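Local coordinates for putative 2OG-Fe(II) oxygenase family protein (Caulobacter crescentus CB15, PDB 3OOX), which probably acts as an iron(II)-dependent 2-oxoglutarate oxygenase, forming ethylene from 2-oxoglutarate and oxidising L-arginine with release of guanidine, at residues D193-L201 with S264-A272. Residues are numbered along the deposited sequence; the frame is centred on the assembly and turned at random. Where two conformers were deposited one is given.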
ATOM      1  N   ASP A 193      -7.167   2.377  -3.585  1.00 19.32           N
ATOM      2  CA  ASP A 193      -6.782   2.327  -2.192  1.00 16.98           C
ATOM      3  C   ASP A 193      -7.350   3.535  -1.457  1.00 16.99           C
ATOM      4  O   ASP A 193      -7.430   4.624  -2.038  1.00 18.22           O
ATOM      5  CB  ASP A 193      -5.246   2.384  -2.090  1.00 16.07           C
ATOM      6  CG  ASP A 193      -4.568   1.069  -2.440  1.00 16.97           C
ATOM      7  OD1 ASP A 193      -5.281   0.043  -2.582  1.00 20.15           O
ATOM      8  OD2 ASP A 193      -3.320   1.071  -2.571  1.00 17.02           O
ATOM      9  N   ILE A 194      -7.715   3.323  -0.195  1.00 17.06           N
ATOM     10  CA  ILE A 194      -8.407   4.343   0.608  1.00 17.81           C
ATOM     11  C   ILE A 194      -7.497   5.210   1.449  1.00 17.95           C
ATOM     12  O   ILE A 194      -7.961   6.242   1.992  1.00 19.79           O
ATOM     13  CB  ILE A 194      -9.559   3.755   1.422  1.00 20.89           C
ATOM     14  CG1 ILE A 194      -9.075   2.846   2.523  1.00 25.36           C
ATOM     15  CG2 ILE A 194     -10.543   3.011   0.515  1.00 22.36           C
ATOM     16  CD1 ILE A 194     -10.255   2.227   3.325  1.00 30.70           C
ATOM     17  N   ASN A 195      -6.209   4.880   1.492  1.00 16.80           N
ATOM     18  CA  ASN A 195      -5.255   5.428   2.443  1.00 16.19           C
ATOM     19  C   ASN A 195      -4.500   6.618   1.855  1.00 16.18           C
ATOM     20  O   ASN A 195      -5.013   7.309   0.979  1.00 16.31           O
ATOM     21  CB  ASN A 195      -4.351   4.292   2.965  1.00 16.36           C
ATOM     22  CG  ASN A 195      -3.711   3.472   1.845  1.00 15.86           C
ATOM     23  OD1 ASN A 195      -4.419   2.712   1.152  1.00 16.15           O
ATOM     24  ND2 ASN A 195      -2.371   3.589   1.674  1.00 15.33           N
ATOM     25  N   THR A 196      -3.305   6.900   2.338  1.00 16.41           N
ATOM     26  CA  THR A 196      -2.551   8.080   1.899  1.00 14.37           C
ATOM     27  C   THR A 196      -1.676   7.767   0.682  1.00 13.97           C
ATOM     28  O   THR A 196      -1.920   8.283  -0.413  1.00 16.35           O
ATOM     29  CB  THR A 196      -1.752   8.650   3.074  1.00 15.33           C
ATOM     30  OG1 THR A 196      -2.677   8.980   4.132  1.00 17.48           O
ATOM     31  CG2 THR A 196      -0.869   9.879   2.654  1.00 17.36           C
ATOM     32  N   ILE A 197      -0.681   6.915   0.876  1.00 15.79           N
ATOM     33  CA  ILE A 197       0.027   6.284  -0.233  1.00 15.24           C
ATOM     34  C   ILE A 197       0.278   4.821   0.101  1.00 15.76           C
ATOM     35  O   ILE A 197       0.349   4.449   1.270  1.00 15.74           O
ATOM     36  CB  ILE A 197       1.383   6.944  -0.582  1.00 15.49           C
ATOM     37  CG1 ILE A 197       2.298   7.035   0.651  1.00 15.47           C
ATOM     38  CG2 ILE A 197       1.139   8.351  -1.181  1.00 17.82           C
ATOM     39  CD1 ILE A 197       3.753   7.516   0.307  1.00 16.16           C
ATOM     40  N   THR A 198       0.433   3.987  -0.937  1.00 15.38           N
ATOM     41  CA  THR A 198       0.768   2.572  -0.768  1.00 15.48           C
ATOM     42  C   THR A 198       2.104   2.299  -1.481  1.00 15.53           C
ATOM     43  O   THR A 198       2.372   2.796  -2.614  1.00 15.09           O
ATOM     44  CB  THR A 198      -0.357   1.694  -1.357  1.00 14.87           C
ATOM     45  OG1 THR A 198      -1.552   2.030  -0.660  1.00 14.68           O
ATOM     46  CG2 THR A 198      -0.078   0.197  -1.204  1.00 16.41           C
ATOM     47  N   LEU A 199       2.992   1.550  -0.801  1.00 16.48           N
ATOM     48  CA  LEU A 199       4.321   1.244  -1.275  1.00 17.78           C
ATOM     49  C   LEU A 199       4.478  -0.258  -1.503  1.00 16.35           C
ATOM     50  O   LEU A 199       4.302  -1.039  -0.567  1.00 17.95           O
ATOM     51  CB  LEU A 199       5.373   1.743  -0.278  1.00 16.95           C
ATOM     52  CG  LEU A 199       5.413   3.250  -0.088  1.00 16.16           C
ATOM     53  CD1 LEU A 199       4.655   3.639   1.174  1.00 17.44           C
ATOM     54  CD2 LEU A 199       6.863   3.785  -0.075  1.00 19.89           C
ATOM     55  N   LEU A 200       4.815  -0.650  -2.734  1.00 15.98           N
ATOM     56  CA  LEU A 200       4.872  -2.063  -3.127  1.00 17.54           C
ATOM     57  C   LEU A 200       6.227  -2.467  -3.660  1.00 18.37           C
ATOM     58  O   LEU A 200       6.640  -2.047  -4.744  1.00 17.81           O
ATOM     59  CB  LEU A 200       3.834  -2.332  -4.218  1.00 18.08           C
ATOM     60  CG  LEU A 200       3.706  -3.760  -4.718  1.00 19.74           C
ATOM     61  CD1 LEU A 200       3.180  -4.709  -3.663  1.00 22.15           C
ATOM     62  CD2 LEU A 200       2.830  -3.757  -5.971  1.00 20.90           C
ATOM     63  N   LEU A 201       6.888  -3.309  -2.882  1.00 18.15           N
ATOM     64  CA  LEU A 201       8.072  -4.010  -3.359  1.00 17.26           C
ATOM     65  C   LEU A 201       7.727  -5.173  -4.307  1.00 21.09           C
ATOM     66  O   LEU A 201       6.605  -5.685  -4.293  1.00 20.45           O
ATOM     67  CB  LEU A 201       8.851  -4.600  -2.193  1.00 20.85           C
ATOM     68  CG  LEU A 201       9.431  -3.587  -1.219  1.00 20.79           C
ATOM     69  CD1 LEU A 201       9.705  -4.307   0.154  1.00 22.81           C
ATOM     70  CD2 LEU A 201      10.671  -2.889  -1.798  1.00 21.86           C
ATOM     71  N   SER A 264       3.489 -11.096  -1.804  1.00 21.72           N
ATOM     72  CA  SER A 264       3.576  -9.648  -1.896  0.50 20.67           C
ATOM     73  C   SER A 264       3.485  -9.054  -0.493  1.00 19.60           C
ATOM     74  O   SER A 264       2.815  -9.612   0.363  1.00 20.92           O
ATOM     75  CB  SER A 264       2.442  -9.126  -2.775  0.50 20.52           C
ATOM     76  OG  SER A 264       2.591  -7.747  -3.066  0.50 21.66           O
ATOM     77  N   THR A 265       4.140  -7.925  -0.274  1.00 17.31           N
ATOM     78  CA  THR A 265       4.144  -7.286   1.040  1.00 17.63           C
ATOM     79  C   THR A 265       3.895  -5.779   0.925  1.00 16.65           C
ATOM     80  O   THR A 265       4.740  -4.965   1.346  1.00 16.95           O
ATOM     81  CB  THR A 265       5.460  -7.569   1.821  1.00 19.71           C
ATOM     82  OG1 THR A 265       6.565  -6.909   1.179  1.00 21.28           O
ATOM     83  CG2 THR A 265       5.722  -9.095   1.914  1.00 21.09           C
ATOM     84  N   PRO A 266       2.719  -5.370   0.408  1.00 15.79           N
ATOM     85  CA  PRO A 266       2.416  -3.958   0.324  1.00 16.42           C
ATOM     86  C   PRO A 266       2.276  -3.273   1.695  1.00 16.25           C
ATOM     87  O   PRO A 266       1.777  -3.868   2.627  1.00 15.94           O
ATOM     88  CB  PRO A 266       1.075  -3.917  -0.418  1.00 17.22           C
ATOM     89  CG  PRO A 266       0.470  -5.243  -0.145  1.00 17.35           C
ATOM     90  CD  PRO A 266       1.621  -6.210  -0.094  1.00 17.80           C
ATOM     91  N   PHE A 267       2.674  -1.999   1.747  1.00 15.32           N
ATOM     92  CA  PHE A 267       2.552  -1.185   2.946  1.00 14.79           C
ATOM     93  C   PHE A 267       1.566  -0.073   2.645  1.00 14.20           C
ATOM     94  O   PHE A 267       1.829   0.766   1.758  1.00 15.33           O
ATOM     95  CB  PHE A 267       3.910  -0.621   3.347  1.00 14.48           C
ATOM     96  CG  PHE A 267       3.861   0.208   4.602  1.00 15.73           C
ATOM     97  CD1 PHE A 267       3.845  -0.401   5.845  1.00 16.29           C
ATOM     98  CD2 PHE A 267       3.764   1.573   4.540  1.00 16.20           C
ATOM     99  CE1 PHE A 267       3.757   0.302   6.995  1.00 17.17           C
ATOM    100  CE2 PHE A 267       3.674   2.296   5.728  1.00 15.18           C
ATOM    101  CZ  PHE A 267       3.718   1.638   6.951  1.00 16.89           C
ATOM    102  N   PHE A 268       0.458  -0.063   3.377  1.00 14.17           N
ATOM    103  CA  PHE A 268      -0.612   0.927   3.247  1.00 14.22           C
ATOM    104  C   PHE A 268      -0.393   2.019   4.291  1.00 13.75           C
ATOM    105  O   PHE A 268      -0.773   1.866   5.483  1.00 16.61           O
ATOM    106  CB  PHE A 268      -1.967   0.245   3.414  1.00 14.77           C
ATOM    107  CG  PHE A 268      -2.236  -0.825   2.399  1.00 14.12           C
ATOM    108  CD1 PHE A 268      -2.765  -0.501   1.161  1.00 16.18           C
ATOM    109  CD2 PHE A 268      -1.958  -2.156   2.667  1.00 16.62           C
ATOM    110  CE1 PHE A 268      -3.049  -1.489   0.239  1.00 15.25           C
ATOM    111  CE2 PHE A 268      -2.188  -3.137   1.705  1.00 17.68           C
ATOM    112  CZ  PHE A 268      -2.719  -2.784   0.484  1.00 15.65           C
ATOM    113  N   LEU A 269       0.194   3.135   3.820  1.00 14.76           N
ATOM    114  CA  LEU A 269       0.517   4.243   4.683  1.00 14.43           C
ATOM    115  C   LEU A 269      -0.706   5.115   4.848  1.00 15.43           C
ATOM    116  O   LEU A 269      -1.347   5.502   3.858  1.00 15.64           O
ATOM    117  CB  LEU A 269       1.686   5.052   4.120  1.00 14.52           C
ATOM    118  CG  LEU A 269       2.430   5.999   5.053  1.00 16.87           C
ATOM    119  CD1 LEU A 269       3.875   6.233   4.521  1.00 15.20           C
ATOM    120  CD2 LEU A 269       1.680   7.319   5.247  1.00 17.25           C
ATOM    121  N   HIS A 270      -1.074   5.371   6.110  1.00 14.84           N
ATOM    122  CA  HIS A 270      -2.247   6.157   6.483  1.00 15.14           C
ATOM    123  C   HIS A 270      -1.832   7.373   7.297  1.00 15.33           C
ATOM    124  O   HIS A 270      -0.800   7.368   7.986  1.00 15.72           O
ATOM    125  CB  HIS A 270      -3.140   5.365   7.432  1.00 16.45           C
ATOM    126  CG  HIS A 270      -3.956   4.278   6.797  1.00 17.72           C
ATOM    127  ND1 HIS A 270      -3.431   3.171   6.145  1.00 18.16           N
ATOM    128  CD2 HIS A 270      -5.303   4.111   6.780  1.00 20.76           C
ATOM    129  CE1 HIS A 270      -4.427   2.372   5.783  1.00 17.70           C
ATOM    130  NE2 HIS A 270      -5.564   2.922   6.140  1.00 23.20           N
ATOM    131  N   PHE A 271      -2.668   8.412   7.222  1.00 14.72           N
ATOM    132  CA  PHE A 271      -2.533   9.543   8.107  1.00 15.05           C
ATOM    133  C   PHE A 271      -2.830   9.087   9.579  1.00 15.11           C
ATOM    134  O   PHE A 271      -3.481   8.090   9.861  1.00 16.92           O
ATOM    135  CB  PHE A 271      -3.552  10.637   7.761  1.00 16.76           C
ATOM    136  CG  PHE A 271      -3.285  11.373   6.487  1.00 17.49           C
ATOM    137  CD1 PHE A 271      -2.057  11.937   6.230  1.00 17.98           C
ATOM    138  CD2 PHE A 271      -4.307  11.594   5.562  1.00 19.02           C
ATOM    139  CE1 PHE A 271      -1.808  12.629   5.062  1.00 16.65           C
ATOM    140  CE2 PHE A 271      -4.068  12.350   4.413  1.00 17.89           C
ATOM    141  CZ  PHE A 271      -2.808  12.837   4.144  1.00 16.94           C
ATOM    142  N   ALA A 272      -2.362   9.900  10.522  1.00 15.08           N
ATOM    143  CA  ALA A 272      -2.816   9.859  11.897  1.00 15.91           C
ATOM    144  C   ALA A 272      -4.345   9.935  11.988  1.00 15.88           C
ATOM    145  O   ALA A 272      -4.990  10.731  11.301  1.00 16.05           O
ATOM    146  CB  ALA A 272      -2.194  11.037  12.654  1.00 16.94           C
TER
HETATM  147  O   HOH W   1       6.063  -3.232  -0.202  1.00 20.31           O
HETATM  148  O   HOH W   2       6.006  -7.355  -2.320  1.00 31.36           O
HETATM  149  O   HOH W   3       4.655  -7.486  -5.181  1.00 33.02           O
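A classic beta bulge, with T196 and I197 both facing L269, starts the antiparallel pairing of strands 197-201 and 262-269 in the larger sheet of the double-stranded beta-helix expected of 2OG-Fe(II) oxygenases. L269 O takes the T196 N-H at 2.8 Å, while I197 N reaches it only weakly; L269 N returns a bond to I197 O at 2.9 Å. Further along, L199 and F267 bond through both backbone N-H groups. Past them the strands part: one water bridges L199 O and L201 N to T265 O.

The N195 backbone puts CB over the middle of the H270 ring face, a CH-pi contact 3.5 Å from the centroid, and H270 is itself held by ND1 bonding to F268 O at 3.0 Å. T196 OG1 sits above the F271 face.

With CG between backbone N and carbonyl carbon (chi1 52°), the N195 amide swings toward L269 O, which ND2 meets from above the carbonyl plane (3.1 Å), and T198 OG1, its second acceptor (2.9 Å). T198 OG1 donates in turn to D193 OD2 at 2.8 Å, and N230 also binds that oxygen. D193 OD2 and N195 OD1 lie at the F268 ring edge. This relay ties the D193 carboxylate to the bulge, which should restrict its rotation.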